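Transcriptional regulator, marR family, putative (Sulfolobus solfataricus, PDB 3F3X) probably binds DNA as a homodimer and regulates transcription, as winged helix-turn-helix proteins of the MarR family do. Local coordinates at residues K16-R19 with G20-E24; N26-L29 with G30-N34; L35-L38 with D39-I42; R112-V115 with N116-L119. All coordinates share one frame; numbering follows the deposited sequence.

Contact 1 (K16-R19 with G20-E24); sequences KIYR and GSIKE. With SO4 (sulfate ion), chain B.
Ile22 packs against Tyr18, one turn earlier on helix 3-33. Its CB sits over one face of the Tyr18 ring, 4.2 Å from the centroid and displaced toward the rim, a CH-pi contact. CG2 turns back to the main chain and touches the carbonyl oxygens of Tyr18 and Arg19. CG1, anti to the backbone N (chi1 -172°), heads for the phenol end of the ring, 4.1 Å from Tyr18 CZ. CD1 ends there too, but too close in the model for its place to be trusted. A serine in place of Tyr18 would probably leave Ile22 without its aromatic partner and open a gap at the subunit interface, where Tyr18 meets Tyr18 of the second subunit. Ser21 OG and Ser21 N both donate to Ile17 O, each at 2.8 Å and from opposite faces of the carbonyl plane. In one of two Lys16 conformers, NZ donates to sulfate O3 at 2.7 Å. Gln9, and Lys44, Arg59 and Tyr60 of the second subunit, also hold this ion. The chemistry is mixed: an apolar ring contact and a doubly used carbonyl within the helix, with a basic spot at the subunit boundary that holds a sulfate, probably from the crystallisation liquor.

Contact 2 (N26-L29 with G30-N34); sequences NNRL and GKLMN
The amide of Asn27 crosses the aliphatic chain of Lys31 on the outer side of helix 3-33. Asn27 CG lies 3.9 Å from Lys31 CD. The amide may be turned over in the model, and its polar atoms carry no weight. The guanidinium of Arg28 points off from the segment, and NH2 makes a long, weak ion pair with Glu117. The apolar part of Arg28 does the local packing. Its CG, swung away from the backbone N with chi1 at -152°, runs alongside Leu32 and comes within 4.1 Å of Leu32 CD1. On the inner side, Leu29 CD2 meets Met33 SD at 4.2 Å. The main chain closes the last turns: Lys31 N bonds Asn27 O at 2.9 Å, and Met33 N bonds Leu29 O at 2.8 Å. Gly30 lacks a CB, which would collide with Asn26 O. Asn34, with positive phi, has left helical geometry. Around this end, Leu29 and Met33 pack on helix 98-118 through Leu111, Val103 and Glu106. The amide oxygen of Asn26 accepts from Tyr37 N and ties helix 3-33 to the start of helix 37-48.

Contact 3 (L35-L38 with D39-I42); sequences LSYL and DFSI
Hydrogen bonds between Ser36 and Asp39 run in both directions. Ser36 OG accepts from Asp39 N at 3.1 Å, and Asp39 OD1 accepts from Ser36 N at 2.9 Å. The second donor comes from above the carboxylate plane, 46° out of it, with an N-H...O angle of 150°. Ser36 chi1 of 70° sets OG between its own backbone N and carbonyl carbon, where it meets the amide of the first turn. A water bonds Ser36 OG at 2.6 Å and donates weakly to Asp39 OD2. Farther along, Phe40 N bonds Ser36 O at 3.2 Å and Ser41 N bonds Tyr37 O at 3.0 Å. Tyr37 OH bonds Asn12 of the second subunit. An alanine in place of Asp39 would probably leave Ser36 N without its acceptor and the start of the helix less firmly held.

Apolar contacts follow. The side chains of Tyr37 and Phe40 lie side by side and point the same way, with Tyr37 CE1 3.9 Å from Phe40 CD2. Leu38 CG meets Ile42 CD1 at 4.2 Å. Asp39 and Ile42 rest on Ala70 and Leu74 of helix 64-76, while Phe40 packs on helix 98-118. The reciprocal bonds are those of a capping box, with Ser36 as N-cap of helix 37-48.

Contact 4 (R112-V115 with N116-L119); sequences RNLV and NEML
Val115 and Leu119 lie side by side one helical turn apart, pointing the same way. Val115 CG1 stands opposite its backbone N, with chi1 at 176°, and meets Leu119 CD1 at 3.8 Å. Leu114 reaches along the helix toward the next turn, where its CG touches Met118 CE at 4.1 Å. Met118 helps from its own end. Its chain is straight to SD and then bends, with chi3 at -72°, so that CE is brought back toward Leu114 and Val115. The placing of Glu117 is less sure. Its CG comes too close to Leu114 O in the model, so the detail of its carboxylate beside Leu114 CD1 is doubtful. The guanidinium of Arg112 forms a salt bridge with Glu109. Its bond from NH2 to Asn113 OD1 is long and weak.

The helix bonds run on to its end. Glu117 N reaches Asn113 O at 2.7 Å, and Leu119 N reaches Val115 O at 2.9 Å. This end of helix 98-118 lies beside the second subunit, in a region predicted to form a coiled coil. Leu114 and Val115 also pack on Phe25 of helix 3-33. Leu119 lies on Ile135 of the second subunit, and its carbonyl accepts from Lys7 of that subunit. The chemistry is thus apolar toward helix 3-33, mixed apolar and polar toward the second subunit, and polar and charged on the exposed side.

In the fold
Contacts 1 and 2 follow one another on helix 3-33, with centres about 14 Å apart. Contact 2 leads into contact 3: Leu29 O lies 3.1 Å from Leu35 N, probably a hydrogen bond, and Leu29 CD1 packs 3.5 Å from Ser36 O. Contact 4 on helix 98-118 touches both parts of helix 3-33. Glu24 OE2 lies 3.6 Å from Met118 SD, and Arg28 CZ lies 3.9 Å from Leu114 CD1. Contacts 3 and 4 do not touch, their centres being about 17 Å apart. Contacts 1, 3 and 4 reach the second subunit. Lys16 of contact 1 binds a sulfate, and a sulfate lies about 5 Å from the Ser41 side chain of contact 3, probably from the crystallisation liquor.

Contact 1 (K16-R19 with G20-E24)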
loop_
_atom_site.group_PDB
_atom_site.type_symbol
_atom_site.label_atom_id
_atom_site.label_comp_id
_atom_site.label_asym_id
_atom_site.label_seq_id
_atom_site.Cartn_x
_atom_site.Cartn_y
_atom_site.Cartn_z
ATOM N N LYS A 16 4.379 -3.794 2.428
ATOM C CA LYS A 16 5.470 -4.079 1.502
ATOM C C LYS A 16 4.939 -4.478 0.128
ATOM O O LYS A 16 5.445 -4.025 -0.896
ATOM C CB LYS A 16 6.343 -5.217 2.042
ATOM C CG LYS A 16 6.954 -4.966 3.412
ATOM C CD LYS A 16 7.713 -6.203 3.879
ATOM C CE LYS A 16 8.273 -6.036 5.281
ATOM N NZ LYS A 16 9.037 -7.245 5.691
ATOM N N ILE A 17 3.923 -5.335 0.119
ATOM C CA ILE A 17 3.327 -5.808 -1.126
ATOM C C ILE A 17 2.813 -4.627 -1.946
ATOM O O ILE A 17 3.043 -4.553 -3.154
ATOM C CB ILE A 17 2.169 -6.796 -0.855
ATOM C CG1 ILE A 17 2.714 -8.043 -0.145
ATOM C CG2 ILE A 17 1.494 -7.187 -2.172
ATOM C CD1 ILE A 17 1.654 -9.059 0.275
ATOM N N TYR A 18 2.131 -3.693 -1.289
ATOM C CA TYR A 18 1.615 -2.527 -1.998
ATOM C C TYR A 18 2.734 -1.683 -2.593
ATOM O O TYR A 18 2.714 -1.361 -3.777
ATOM C CB TYR A 18 0.786 -1.639 -1.076
ATOM C CG TYR A 18 0.379 -0.353 -1.752
ATOM C CD1 TYR A 18 -0.658 -0.331 -2.683
ATOM C CD2 TYR A 18 1.070 0.833 -1.507
ATOM C CE1 TYR A 18 -1.005 0.842 -3.346
ATOM C CE2 TYR A 18 0.733 2.013 -2.166
ATOM C CZ TYR A 18 -0.303 2.008 -3.084
ATOM O OH TYR A 18 -0.650 3.176 -3.722
ATOM N N ARG A 19 3.699 -1.304 -1.758
ATOM C CA ARG A 19 4.814 -0.486 -2.216
ATOM C C ARG A 19 5.536 -1.142 -3.382
ATOM O O ARG A 19 5.877 -0.483 -4.364
ATOM C CB ARG A 19 5.804 -0.252 -1.074
ATOM C CG ARG A 19 5.248 0.589 0.057
ATOM C CD ARG A 19 6.251 0.673 1.184
ATOM N NE ARG A 19 5.722 1.396 2.333
ATOM C CZ ARG A 19 6.092 1.157 3.585
ATOM N NH1 ARG A 19 6.990 0.212 3.837
ATOM N NH2 ARG A 19 5.566 1.856 4.582
ATOM N N GLY A 20 5.771 -2.442 -3.272
ATOM C CA GLY A 20 6.457 -3.144 -4.340
ATOM C C GLY A 20 5.613 -3.288 -5.595
ATOM O O GLY A 20 6.078 -3.001 -6.698
ATOM N N SER A 21 4.370 -3.725 -5.433
ATOM C CA SER A 21 3.492 -3.921 -6.580
ATOM C C SER A 21 3.087 -2.629 -7.281
ATOM O O SER A 21 3.024 -2.592 -8.511
ATOM C CB SER A 21 2.239 -4.693 -6.169
ATOM O OG SER A 21 1.391 -3.897 -5.364
ATOM N N ILE A 22 2.821 -1.570 -6.520
ATOM C CA ILE A 22 2.417 -0.313 -7.142
ATOM C C ILE A 22 3.514 0.252 -8.033
ATOM O O ILE A 22 3.230 0.857 -9.063
ATOM C CB ILE A 22 2.036 0.768 -6.107
ATOM C CG1 ILE A 22 1.432 1.970 -6.839
ATOM C CG2 ILE A 22 3.266 1.208 -5.318
ATOM C CD1 ILE A 22 1.026 3.107 -5.942
ATOM N N LYS A 23 4.769 0.065 -7.633
ATOM C CA LYS A 23 5.874 0.561 -8.438
ATOM C C LYS A 23 5.864 -0.178 -9.770
ATOM O O LYS A 23 6.048 0.422 -10.830
ATOM C CB LYS A 23 7.217 0.330 -7.735
ATOM C CG LYS A 23 8.403 0.884 -8.518
ATOM C CD LYS A 23 9.739 0.497 -7.898
ATOM C CE LYS A 23 10.895 0.969 -8.772
ATOM N NZ LYS A 23 12.215 0.499 -8.264
ATOM N N GLU A 24 5.648 -1.486 -9.712
ATOM C CA GLU A 24 5.615 -2.292 -10.926
ATOM C C GLU A 24 4.396 -1.948 -11.766
ATOM O O GLU A 24 4.490 -1.824 -12.989
ATOM C CB GLU A 24 5.607 -3.779 -10.583
ATOM C CG GLU A 24 6.892 -4.250 -9.931
ATOM C CD GLU A 24 7.305 -5.623 -10.412
ATOM O OE1 GLU A 24 7.434 -5.801 -11.642
ATOM O OE2 GLU A 24 7.504 -6.519 -9.564
HETATM S S SO4 B . 9.136 -6.110 9.198
HETATM O O1 SO4 B . 7.869 -5.494 8.754
HETATM O O2 SO4 B . 9.848 -5.182 10.088
HETATM O O3 SO4 B . 9.980 -6.405 8.022
HETATM O O4 SO4 B . 8.830 -7.352 9.928
#

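Contact 2 (N26-L29 with G30-N34)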
loop_
_atom_site.group_PDB
_atom_site.type_symbol
_atom_site.label_atom_id
_atom_site.label_comp_id
_atom_site.label_asym_id
_atom_site.label_seq_id
_atom_site.Cartn_x
_atom_site.Cartn_y
_atom_site.Cartn_z
ATOM N N ASN A 26 2.560 0.932 -11.792
ATOM C CA ASN A 26 2.705 2.255 -12.392
ATOM C C ASN A 26 3.767 2.288 -13.491
ATOM O O ASN A 26 3.616 3.004 -14.482
ATOM C CB ASN A 26 3.047 3.306 -11.326
ATOM C CG ASN A 26 1.853 3.674 -10.457
ATOM O OD1 ASN A 26 0.703 3.510 -10.861
ATOM N ND2 ASN A 26 2.125 4.194 -9.265
ATOM N N ASN A 27 4.837 1.513 -13.314
ATOM C CA ASN A 27 5.906 1.466 -14.302
ATOM C C ASN A 27 5.380 0.856 -15.601
ATOM O O ASN A 27 5.547 1.433 -16.679
ATOM C CB ASN A 27 7.091 0.641 -13.802
ATOM C CG ASN A 27 8.167 0.511 -14.849
ATOM O OD1 ASN A 27 8.486 -0.592 -15.298
ATOM N ND2 ASN A 27 8.724 1.641 -15.259
ATOM N N ARG A 28 4.732 -0.301 -15.480
ATOM C CA ARG A 28 4.172 -1.022 -16.612
ATOM C C ARG A 28 3.099 -0.207 -17.338
ATOM O O ARG A 28 3.195 0.019 -18.545
ATOM C CB ARG A 28 3.552 -2.331 -16.124
ATOM C CG ARG A 28 3.538 -3.445 -17.132
ATOM C CD ARG A 28 4.904 -4.098 -17.218
ATOM N NE ARG A 28 4.757 -5.443 -17.750
ATOM C CZ ARG A 28 5.697 -6.378 -17.733
ATOM N NH1 ARG A 28 6.892 -6.136 -17.209
ATOM N NH2 ARG A 28 5.422 -7.571 -18.235
ATOM N N LEU A 29 2.060 0.201 -16.611
ATOM C CA LEU A 29 0.988 0.992 -17.221
ATOM C C LEU A 29 1.494 2.346 -17.735
ATOM O O LEU A 29 1.029 2.850 -18.768
ATOM C CB LEU A 29 -0.154 1.234 -16.227
ATOM C CG LEU A 29 -0.974 0.005 -15.823
ATOM C CD1 LEU A 29 -1.981 0.398 -14.738
ATOM C CD2 LEU A 29 -1.690 -0.577 -17.042
ATOM N N GLY A 30 2.442 2.925 -17.002
ATOM C CA GLY A 30 3.003 4.211 -17.376
ATOM C C GLY A 30 3.773 4.161 -18.672
ATOM O O GLY A 30 3.541 4.961 -19.588
ATOM N N LYS A 31 4.676 3.192 -18.776
ATOM C CA LYS A 31 5.488 3.062 -19.981
ATOM C C LYS A 31 4.741 2.533 -21.199
ATOM O O LYS A 31 4.996 2.967 -22.320
ATOM C CB LYS A 31 6.716 2.209 -19.664
ATOM C CG LYS A 31 7.628 2.921 -18.685
ATOM C CD LYS A 31 8.827 2.106 -18.311
ATOM C CE LYS A 31 9.810 2.973 -17.557
ATOM N NZ LYS A 31 10.977 2.187 -17.090
ATOM N N LEU A 32 3.792 1.629 -20.980
ATOM C CA LEU A 32 3.029 1.056 -22.091
ATOM C C LEU A 32 1.792 1.854 -22.498
ATOM O O LEU A 32 1.426 1.899 -23.680
ATOM C CB LEU A 32 2.596 -0.376 -21.745
ATOM C CG LEU A 32 3.725 -1.379 -21.481
ATOM C CD1 LEU A 32 3.143 -2.723 -21.108
ATOM C CD2 LEU A 32 4.596 -1.507 -22.715
ATOM N N MET A 33 1.153 2.498 -21.525
ATOM C CA MET A 33 -0.078 3.225 -21.817
ATOM C C MET A 33 -0.182 4.652 -21.290
ATOM O O MET A 33 -1.193 5.320 -21.510
ATOM C CB MET A 33 -1.263 2.411 -21.294
ATOM C CG MET A 33 -1.283 0.975 -21.791
ATOM S SD MET A 33 -2.634 0.002 -21.107
ATOM C CE MET A 33 -4.003 0.592 -22.126
ATOM N N ASN A 34 0.856 5.117 -20.606
ATOM C CA ASN A 34 0.865 6.457 -20.039
ATOM C C ASN A 34 -0.309 6.584 -19.071
ATOM O O ASN A 34 -0.984 7.614 -19.011
ATOM C CB ASN A 34 0.775 7.508 -21.153
ATOM C CG ASN A 34 0.932 8.920 -20.635
ATOM O OD1 ASN A 34 1.769 9.187 -19.773
ATOM N ND2 ASN A 34 0.134 9.841 -21.171
#

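Contact 3 (L35-L38 with D39-I42)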
loop_
_atom_site.group_PDB
_atom_site.type_symbol
_atom_site.label_atom_id
_atom_site.label_comp_id
_atom_site.label_asym_id
_atom_site.label_seq_id
_atom_site.Cartn_x
_atom_site.Cartn_y
_atom_site.Cartn_z
ATOM N N LEU A 35 -0.548 5.509 -18.327
ATOM C CA LEU A 35 -1.613 5.462 -17.332
ATOM C C LEU A 35 -1.011 5.051 -16.004
ATOM O O LEU A 35 0.088 4.500 -15.957
ATOM C CB LEU A 35 -2.685 4.432 -17.710
ATOM C CG LEU A 35 -3.554 4.667 -18.945
ATOM C CD1 LEU A 35 -4.521 3.491 -19.101
ATOM C CD2 LEU A 35 -4.317 5.985 -18.803
ATOM N N SER A 36 -1.740 5.320 -14.927
ATOM C CA SER A 36 -1.300 4.942 -13.594
ATOM C C SER A 36 -2.250 3.858 -13.102
ATOM O O SER A 36 -3.255 3.558 -13.751
ATOM C CB SER A 36 -1.360 6.136 -12.646
ATOM O OG SER A 36 -2.703 6.499 -12.370
ATOM N N TYR A 37 -1.938 3.274 -11.956
ATOM C CA TYR A 37 -2.786 2.240 -11.387
ATOM C C TYR A 37 -4.120 2.847 -10.963
ATOM O O TYR A 37 -5.168 2.217 -11.100
ATOM C CB TYR A 37 -2.102 1.607 -10.183
ATOM C CG TYR A 37 -2.874 0.467 -9.560
ATOM C CD1 TYR A 37 -3.404 -0.558 -10.344
ATOM C CD2 TYR A 37 -3.011 0.376 -8.178
ATOM C CE1 TYR A 37 -4.046 -1.652 -9.765
ATOM C CE2 TYR A 37 -3.649 -0.711 -7.588
ATOM C CZ TYR A 37 -4.158 -1.722 -8.386
ATOM O OH TYR A 37 -4.740 -2.817 -7.784
ATOM N N LEU A 38 -4.076 4.070 -10.444
ATOM C CA LEU A 38 -5.297 4.745 -10.016
ATOM C C LEU A 38 -6.168 5.016 -11.237
ATOM O O LEU A 38 -7.395 4.964 -11.152
ATOM C CB LEU A 38 -4.974 6.066 -9.311
ATOM C CG LEU A 38 -6.196 6.832 -8.790
ATOM C CD1 LEU A 38 -6.962 5.961 -7.810
ATOM C CD2 LEU A 38 -5.753 8.126 -8.113
ATOM N N ASP A 39 -5.526 5.316 -12.365
ATOM C CA ASP A 39 -6.242 5.571 -13.614
ATOM C C ASP A 39 -7.037 4.316 -13.958
ATOM O O ASP A 39 -8.209 4.389 -14.337
ATOM C CB ASP A 39 -5.268 5.854 -14.760
ATOM C CG ASP A 39 -4.631 7.229 -14.680
ATOM O OD1 ASP A 39 -3.610 7.425 -15.375
ATOM O OD2 ASP A 39 -5.144 8.111 -13.953
ATOM N N PHE A 40 -6.381 3.166 -13.842
ATOM C CA PHE A 40 -7.027 1.894 -14.125
ATOM C C PHE A 40 -8.243 1.692 -13.218
ATOM O O PHE A 40 -9.308 1.280 -13.677
ATOM C CB PHE A 40 -6.049 0.738 -13.914
ATOM C CG PHE A 40 -6.721 -0.587 -13.699
ATOM C CD1 PHE A 40 -7.325 -1.265 -14.759
ATOM C CD2 PHE A 40 -6.784 -1.143 -12.425
ATOM C CE1 PHE A 40 -7.979 -2.482 -14.543
ATOM C CE2 PHE A 40 -7.432 -2.351 -12.202
ATOM C CZ PHE A 40 -8.033 -3.025 -13.259
ATOM N N SER A 41 -8.073 1.969 -11.929
ATOM C CA SER A 41 -9.164 1.807 -10.968
ATOM C C SER A 41 -10.374 2.677 -11.309
ATOM O O SER A 41 -11.522 2.226 -11.232
ATOM C CB SER A 41 -8.677 2.145 -9.557
ATOM O OG SER A 41 -7.679 1.234 -9.136
ATOM N N ILE A 42 -10.117 3.929 -11.675
ATOM C CA ILE A 42 -11.194 4.846 -12.022
ATOM C C ILE A 42 -11.928 4.338 -13.258
ATOM O O ILE A 42 -13.162 4.352 -13.306
ATOM C CB ILE A 42 -10.648 6.275 -12.269
ATOM C CG1 ILE A 42 -10.130 6.851 -10.944
ATOM C CG2 ILE A 42 -11.738 7.175 -12.870
ATOM C CD1 ILE A 42 -9.436 8.192 -11.085
HETATM O O HOH W 1 -3.105 8.869 -11.349
#

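Contact 4 (R112-V115 with N116-L119)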
loop_
_atom_site.group_PDB
_atom_site.type_symbol
_atom_site.label_atom_id
_atom_site.label_comp_id
_atom_site.label_asym_id
_atom_site.label_seq_id
_atom_site.Cartn_x
_atom_site.Cartn_y
_atom_site.Cartn_z
ATOM N N ARG A 112 -3.531 -7.910 -15.441
ATOM C CA ARG A 112 -3.907 -9.300 -15.188
ATOM C C ARG A 112 -2.758 -10.261 -15.513
ATOM O O ARG A 112 -2.458 -11.175 -14.738
ATOM C CB ARG A 112 -5.126 -9.667 -16.031
ATOM C CG ARG A 112 -5.823 -10.959 -15.633
ATOM C CD ARG A 112 -6.787 -11.377 -16.732
ATOM N NE ARG A 112 -6.056 -11.676 -17.962
ATOM C CZ ARG A 112 -6.570 -11.608 -19.185
ATOM N NH1 ARG A 112 -7.834 -11.245 -19.362
ATOM N NH2 ARG A 112 -5.809 -11.894 -20.234
ATOM N N ASN A 113 -2.130 -10.063 -16.669
ATOM C CA ASN A 113 -1.018 -10.917 -17.081
ATOM C C ASN A 113 0.185 -10.713 -16.167
ATOM O O ASN A 113 0.859 -11.674 -15.793
ATOM C CB ASN A 113 -0.615 -10.629 -18.535
ATOM C CG ASN A 113 -1.678 -11.062 -19.532
ATOM O OD1 ASN A 113 -2.449 -11.977 -19.265
ATOM N ND2 ASN A 113 -1.712 -10.413 -20.692
ATOM N N LEU A 114 0.443 -9.459 -15.807
ATOM C CA LEU A 114 1.558 -9.128 -14.931
ATOM C C LEU A 114 1.393 -9.832 -13.589
ATOM O O LEU A 114 2.315 -10.474 -13.100
ATOM C CB LEU A 114 1.637 -7.616 -14.702
ATOM C CG LEU A 114 2.782 -7.145 -13.802
ATOM C CD1 LEU A 114 4.113 -7.597 -14.386
ATOM C CD2 LEU A 114 2.744 -5.633 -13.671
ATOM N N VAL A 115 0.212 -9.716 -12.992
ATOM C CA VAL A 115 -0.035 -10.355 -11.702
ATOM C C VAL A 115 -0.018 -11.870 -11.836
ATOM O O VAL A 115 0.532 -12.582 -10.990
ATOM C CB VAL A 115 -1.378 -9.908 -11.105
ATOM C CG1 VAL A 115 -1.643 -10.669 -9.808
ATOM C CG2 VAL A 115 -1.335 -8.405 -10.838
ATOM N N ASN A 116 -0.628 -12.366 -12.900
ATOM C CA ASN A 116 -0.642 -13.801 -13.129
ATOM C C ASN A 116 0.785 -14.319 -13.248
ATOM O O ASN A 116 1.122 -15.357 -12.691
ATOM C CB ASN A 116 -1.403 -14.116 -14.416
ATOM C CG ASN A 116 -1.292 -15.585 -14.834
ATOM O OD1 ASN A 116 -0.454 -15.947 -15.665
ATOM N ND2 ASN A 116 -2.147 -16.432 -14.266
ATOM N N GLU A 117 1.620 -13.590 -13.982
ATOM C CA GLU A 117 3.017 -14.010 -14.175
ATOM C C GLU A 117 3.755 -14.091 -12.852
ATOM O O GLU A 117 4.438 -15.057 -12.545
ATOM C CB GLU A 117 3.785 -13.036 -15.076
ATOM C CG GLU A 117 4.260 -11.764 -14.360
ATOM C CD GLU A 117 5.289 -10.971 -15.139
ATOM O OE1 GLU A 117 6.492 -11.082 -14.812
ATOM O OE2 GLU A 117 4.906 -10.247 -16.084
ATOM N N MET A 118 3.583 -13.056 -12.055
ATOM C CA MET A 118 4.265 -12.984 -10.791
ATOM C C MET A 118 3.805 -13.967 -9.749
ATOM O O MET A 118 4.642 -14.557 -9.067
ATOM C CB MET A 118 4.172 -11.580 -10.215
ATOM C CG MET A 118 4.754 -10.488 -11.093
ATOM S SD MET A 118 4.854 -8.953 -10.093
ATOM C CE MET A 118 3.100 -8.441 -9.928
ATOM N N LEU A 119 2.494 -14.164 -9.638
ATOM C CA LEU A 119 1.928 -15.034 -8.612
ATOM C C LEU A 119 1.460 -16.364 -9.160
ATOM O O LEU A 119 0.527 -16.976 -8.636
ATOM C CB LEU A 119 0.746 -14.321 -7.946
ATOM C CG LEU A 119 0.985 -12.913 -7.389
ATOM C CD1 LEU A 119 -0.269 -12.405 -6.669
ATOM C CD2 LEU A 119 2.171 -12.952 -6.431
#